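Local coordinates for adhesion G-protein coupled receptor G6 (PDB 6V55) that is a calcium-binding adhesion receptor of zebrafish that probably acts in cell adhesion and myelination, at residues G14-P19 / W33-P38; Q44-D49 / H107-Q112. All blocks are in the same frame, centred on the assembly; numbering follows the deposited sequence.

Interaction 1 (G14-P19 / W33-P38); sequences GSFTSP and WTIQAP. With NAG (2-acetamido-2-deoxy-beta-D-glucopyranose), chain E.
Phe16 tucks CG between its own backbone N and C (chi1 62°), whereas Trp33 carries CG anti to the carbonyl carbon and beside the backbone N (chi1 -59°). Both CB atoms point at the opposing strand, so the two rings meet between strands whose axes come no closer than 10.3 Å. The result is a face-to-face stack: the Phe16 ring and the five-membered ring of Trp33 have centroids 4.2 Å apart, with their planes inclined at 30°. The phenyl is slid so that CD1 sits over the middle of the indole, while its CE1 comes 3.5 Å from Trp33 CD2. The same phenyl face takes a CH-pi contact from Trp33 CB, 4.2 Å from the Phe16 ring centroid. Ile35 CD1 approaches Phe16 CE2 obliquely, at 3.9 Å.

No hydrogen bond links 14-19 with 33-38, and their strands run antiparallel. This is the face-to-face packing of two sheets in a beta sandwich, the CUB fold, with 13-17 in one sheet and 30-36 in the other. The six-membered end of the indole lies against the end of strand 13-17 and the turn after it: Trp33 CZ2 is 3.4 Å from Thr17 O, and Pro19 CD approaches the indole edge near its plane. Phe106 meets the indole with its ring plane nearly perpendicular. An alanine in place of Trp33 would take away the indole and with it the stack on Phe16, and would probably loosen the packing around Pro19 and Phe106. Thr34, which makes no contact with 14-19, has OG1 hydrogen-bonded to Asn32 OD1 and 3.4 Å from O5 of the attached NAG.

Interaction 2 (Q44-D49 / H107-Q112); sequences QITFLD and HISYKQ
Backbone hydrogen bonds define the pairing of 44-49 with 107-112, antiparallel at 158° with axes 4.7 Å apart. Gln44 N donates almost straight to Lys111 O (175° at the hydrogen), and Thr46 and Ser109 exchange N-H and C=O in both directions, each at 2.9 Å between Thr46 N and Ser109 O and between Ser109 N and Thr46 O. Where the chain turns at Leu48, a classic beta bulge sets Leu48 and Asp49 against His107: Leu48 N bonds His107 O at 2.6 Å, Asp49 N reaches it only weakly, and His107 N returns to Asp49 O.

Apolar contacts occupy the face of Ile45, Phe47, Ile108 and Tyr110. Phe47 and Ile108 run side by side, with Phe47 CE1 3.6 Å from Ile108 CD1, and Ile108 CG2 turns the other way to Ile45 CB at 3.9 Å.

A CH-pi contact marks the other face. Leu48 CD1 stands over the centre of the His107 imidazole, 3.6 Å from its centroid and 11° off the normal, while His107 NE2 is bound to Ser15. Asp49 OD2 is engaged by Lys104 in a salt bridge and by Tyr21.

In the four-stranded sheet, 41-51 and 105-114 are the inner pair, flanked by 83-85 and 13-17, and Ile45 and Ile108 both pack on Val93 of strand 90-96.

In the fold
From the N terminus, strand 13-17 runs into a loop and the chain returns as 30-36, so interaction 1 closes a short connection of 13 residues. The next strand, 41-51, opens interaction 2, which closes only after 57 residues, when 105-114 comes back beside it. The two contacts therefore stand in series, neither nested nor crossed, yet their centres are 8 Å apart. Interaction 1 joins one sheet of the CUB sandwich to the other; interaction 2 pairs the two inner strands of one of them. They meet where 13-17 lies beside 105-114, with Phe16 O 2.9 Å from Ile108 N, a probable hydrogen bond.

Interaction 1 (G14-P19 / W33-P38)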
# COMPACT_ATOMS: atom_id res chain seq x y z
N GLY A 14 5.06 -12.84 9.36
CA GLY A 14 4.19 -13.33 8.32
C GLY A 14 4.49 -12.70 6.99
O GLY A 14 5.57 -12.13 6.77
N SER A 15 3.51 -12.80 6.10
CA SER A 15 3.64 -12.37 4.73
C SER A 15 2.29 -11.86 4.26
O SER A 15 1.24 -12.35 4.70
CB SER A 15 4.12 -13.52 3.84
OG SER A 15 4.89 -13.04 2.77
N PHE A 16 2.32 -10.86 3.38
CA PHE A 16 1.14 -10.47 2.64
C PHE A 16 1.58 -9.97 1.28
O PHE A 16 2.69 -9.47 1.11
CB PHE A 16 0.29 -9.43 3.36
CG PHE A 16 0.97 -8.11 3.61
CD1 PHE A 16 0.77 -7.04 2.76
CD2 PHE A 16 1.72 -7.92 4.76
CE1 PHE A 16 1.38 -5.82 3.01
CE2 PHE A 16 2.33 -6.70 5.03
CZ PHE A 16 2.15 -5.66 4.16
N THR A 17 0.70 -10.14 0.29
CA THR A 17 0.96 -9.68 -1.06
C THR A 17 -0.14 -8.73 -1.50
O THR A 17 -1.23 -8.69 -0.93
CB THR A 17 1.05 -10.83 -2.07
OG1 THR A 17 -0.26 -11.29 -2.39
CG2 THR A 17 1.88 -12.00 -1.56
N SER A 18 0.16 -7.99 -2.58
CA SER A 18 -0.87 -7.25 -3.32
C SER A 18 -1.84 -8.26 -3.95
O SER A 18 -1.45 -9.41 -4.18
CB SER A 18 -0.21 -6.41 -4.42
OG SER A 18 0.43 -7.25 -5.37
N PRO A 19 -3.11 -7.87 -4.18
CA PRO A 19 -4.10 -8.83 -4.70
C PRO A 19 -3.72 -9.38 -6.07
O PRO A 19 -3.15 -8.65 -6.89
CB PRO A 19 -5.40 -8.01 -4.76
CG PRO A 19 -4.99 -6.57 -4.51
CD PRO A 19 -3.77 -6.65 -3.67
N TRP A 33 -3.32 -2.73 5.02
CA TRP A 33 -2.72 -3.69 5.93
C TRP A 33 -2.14 -2.94 7.12
O TRP A 33 -1.11 -2.26 6.98
CB TRP A 33 -1.63 -4.47 5.22
CG TRP A 33 -2.08 -5.22 4.02
CD1 TRP A 33 -2.68 -6.45 4.00
CD2 TRP A 33 -1.92 -4.84 2.65
NE1 TRP A 33 -2.91 -6.84 2.71
CE2 TRP A 33 -2.45 -5.87 1.86
CE3 TRP A 33 -1.37 -3.72 2.02
CZ2 TRP A 33 -2.47 -5.81 0.49
CZ3 TRP A 33 -1.39 -3.67 0.64
CH2 TRP A 33 -1.92 -4.71 -0.10
N THR A 34 -2.76 -3.04 8.28
CA THR A 34 -2.20 -2.48 9.51
C THR A 34 -1.53 -3.60 10.30
O THR A 34 -2.15 -4.63 10.59
CB THR A 34 -3.29 -1.77 10.32
OG1 THR A 34 -3.52 -0.47 9.76
CG2 THR A 34 -2.89 -1.60 11.78
N ILE A 35 -0.25 -3.44 10.60
CA ILE A 35 0.51 -4.44 11.33
C ILE A 35 0.70 -3.94 12.75
O ILE A 35 1.33 -2.90 12.96
CB ILE A 35 1.86 -4.71 10.68
CG1 ILE A 35 1.69 -4.84 9.16
CG2 ILE A 35 2.45 -5.94 11.29
CD1 ILE A 35 3.00 -4.81 8.38
N GLN A 36 0.18 -4.68 13.73
CA GLN A 36 0.24 -4.25 15.12
C GLN A 36 0.98 -5.27 15.98
O GLN A 36 0.67 -6.47 15.94
CB GLN A 36 -1.14 -4.00 15.70
CG GLN A 36 -1.07 -3.22 16.98
CD GLN A 36 -2.36 -2.51 17.29
OE1 GLN A 36 -2.36 -1.47 17.95
NE2 GLN A 36 -3.47 -3.07 16.81
N ALA A 37 1.94 -4.78 16.74
CA ALA A 37 2.74 -5.51 17.70
C ALA A 37 2.39 -5.04 19.12
O ALA A 37 1.84 -3.95 19.29
CB ALA A 37 4.23 -5.27 17.40
N PRO A 38 2.69 -5.86 20.18
CA PRO A 38 2.51 -5.36 21.56
C PRO A 38 3.52 -4.28 21.94
O PRO A 38 4.44 -3.98 21.17
CB PRO A 38 2.68 -6.62 22.41
CG PRO A 38 3.46 -7.58 21.54
CD PRO A 38 2.97 -7.31 20.16
C1 NAG E . -6.36 1.41 8.57
C2 NAG E . -7.11 2.72 8.91
C3 NAG E . -6.98 3.04 10.41
C4 NAG E . -7.47 1.89 11.27
C5 NAG E . -6.69 0.61 10.91
C6 NAG E . -7.24 -0.60 11.61
C7 NAG E . -7.12 4.10 6.88
C8 NAG E . -6.60 5.36 6.24
N2 NAG E . -6.67 3.85 8.11
O3 NAG E . -7.71 4.23 10.73
O4 NAG E . -7.29 2.20 12.65
O5 NAG E . -6.79 0.34 9.50
O6 NAG E . -8.30 -1.19 10.86
O7 NAG E . -7.90 3.35 6.30

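Interaction 2 (Q44-D49 / H107-Q112)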
# COMPACT_ATOMS: atom_id res chain seq x y z
N GLN A 44 9.13 -4.37 11.57
CA GLN A 44 10.03 -4.24 10.44
C GLN A 44 9.41 -4.91 9.22
O GLN A 44 9.10 -6.10 9.27
CB GLN A 44 11.37 -4.89 10.75
CG GLN A 44 12.40 -4.59 9.73
CD GLN A 44 13.64 -5.42 9.91
OE1 GLN A 44 13.56 -6.64 10.10
NE2 GLN A 44 14.79 -4.76 9.91
N ILE A 45 9.24 -4.16 8.13
CA ILE A 45 8.78 -4.76 6.89
C ILE A 45 9.96 -4.88 5.94
O ILE A 45 10.98 -4.20 6.07
CB ILE A 45 7.62 -4.00 6.21
CG1 ILE A 45 8.10 -2.66 5.65
CG2 ILE A 45 6.44 -3.83 7.16
CD1 ILE A 45 7.05 -1.95 4.80
N THR A 46 9.81 -5.77 4.97
CA THR A 46 10.80 -5.97 3.92
C THR A 46 10.01 -6.27 2.65
O THR A 46 9.15 -7.15 2.65
CB THR A 46 11.78 -7.11 4.26
OG1 THR A 46 12.73 -6.66 5.25
CG2 THR A 46 12.53 -7.60 3.02
N PHE A 47 10.26 -5.50 1.61
CA PHE A 47 9.68 -5.79 0.31
C PHE A 47 10.49 -6.91 -0.33
O PHE A 47 11.66 -6.74 -0.64
CB PHE A 47 9.71 -4.55 -0.58
CG PHE A 47 8.79 -3.44 -0.13
CD1 PHE A 47 7.55 -3.28 -0.72
CD2 PHE A 47 9.18 -2.54 0.87
CE1 PHE A 47 6.70 -2.26 -0.34
CE2 PHE A 47 8.34 -1.53 1.28
CZ PHE A 47 7.10 -1.39 0.67
N LEU A 48 9.88 -8.08 -0.50
CA LEU A 48 10.58 -9.16 -1.18
C LEU A 48 10.59 -8.97 -2.69
O LEU A 48 11.43 -9.55 -3.38
CB LEU A 48 9.94 -10.49 -0.81
CG LEU A 48 9.77 -10.69 0.70
CD1 LEU A 48 8.93 -11.95 1.04
CD2 LEU A 48 11.12 -10.76 1.36
N ASP A 49 9.65 -8.17 -3.20
CA ASP A 49 9.41 -7.94 -4.62
C ASP A 49 8.47 -6.75 -4.71
O ASP A 49 7.62 -6.59 -3.85
CB ASP A 49 8.77 -9.16 -5.29
CG ASP A 49 8.81 -9.08 -6.79
OD1 ASP A 49 9.55 -8.20 -7.30
OD2 ASP A 49 8.10 -9.86 -7.46
N HIS A 107 5.25 -8.22 -2.72
CA HIS A 107 5.26 -9.26 -1.70
C HIS A 107 6.07 -8.72 -0.53
O HIS A 107 7.28 -8.49 -0.67
CB HIS A 107 5.88 -10.55 -2.24
CG HIS A 107 5.79 -11.71 -1.30
ND1 HIS A 107 6.47 -12.89 -1.52
CD2 HIS A 107 5.11 -11.88 -0.14
CE1 HIS A 107 6.22 -13.73 -0.53
NE2 HIS A 107 5.38 -13.15 0.31
N ILE A 108 5.42 -8.52 0.61
CA ILE A 108 6.00 -7.89 1.78
C ILE A 108 6.03 -8.90 2.92
O ILE A 108 5.03 -9.58 3.19
CB ILE A 108 5.20 -6.64 2.17
CG1 ILE A 108 5.24 -5.60 1.05
CG2 ILE A 108 5.67 -6.04 3.49
CD1 ILE A 108 4.37 -4.39 1.37
N SER A 109 7.18 -9.02 3.59
CA SER A 109 7.31 -9.81 4.81
C SER A 109 7.35 -8.87 6.00
O SER A 109 8.09 -7.88 5.99
CB SER A 109 8.58 -10.64 4.77
OG SER A 109 9.71 -9.80 4.91
N TYR A 110 6.57 -9.17 7.04
CA TYR A 110 6.59 -8.40 8.26
C TYR A 110 7.10 -9.25 9.42
O TYR A 110 7.00 -10.48 9.42
CB TYR A 110 5.22 -7.82 8.60
CG TYR A 110 4.10 -8.81 8.89
CD1 TYR A 110 3.37 -9.37 7.85
CD2 TYR A 110 3.75 -9.14 10.21
CE1 TYR A 110 2.34 -10.25 8.09
CE2 TYR A 110 2.70 -10.02 10.46
CZ TYR A 110 2.00 -10.58 9.39
OH TYR A 110 0.96 -11.46 9.60
N LYS A 111 7.64 -8.56 10.42
CA LYS A 111 8.41 -9.18 11.49
C LYS A 111 8.29 -8.31 12.73
O LYS A 111 8.46 -7.08 12.64
CB LYS A 111 9.87 -9.32 11.06
CG LYS A 111 10.68 -10.40 11.72
CD LYS A 111 12.16 -10.00 11.78
CE LYS A 111 13.09 -11.07 11.20
NZ LYS A 111 14.49 -10.55 11.17
N GLN A 112 7.94 -8.91 13.87
CA GLN A 112 7.94 -8.23 15.16
C GLN A 112 9.35 -8.26 15.75
O GLN A 112 9.91 -9.34 16.00
CB GLN A 112 6.95 -8.87 16.12
CG GLN A 112 5.50 -8.71 15.73
CD GLN A 112 4.55 -9.04 16.87
OE1 GLN A 112 4.98 -9.29 18.00
NE2 GLN A 112 3.24 -9.03 16.58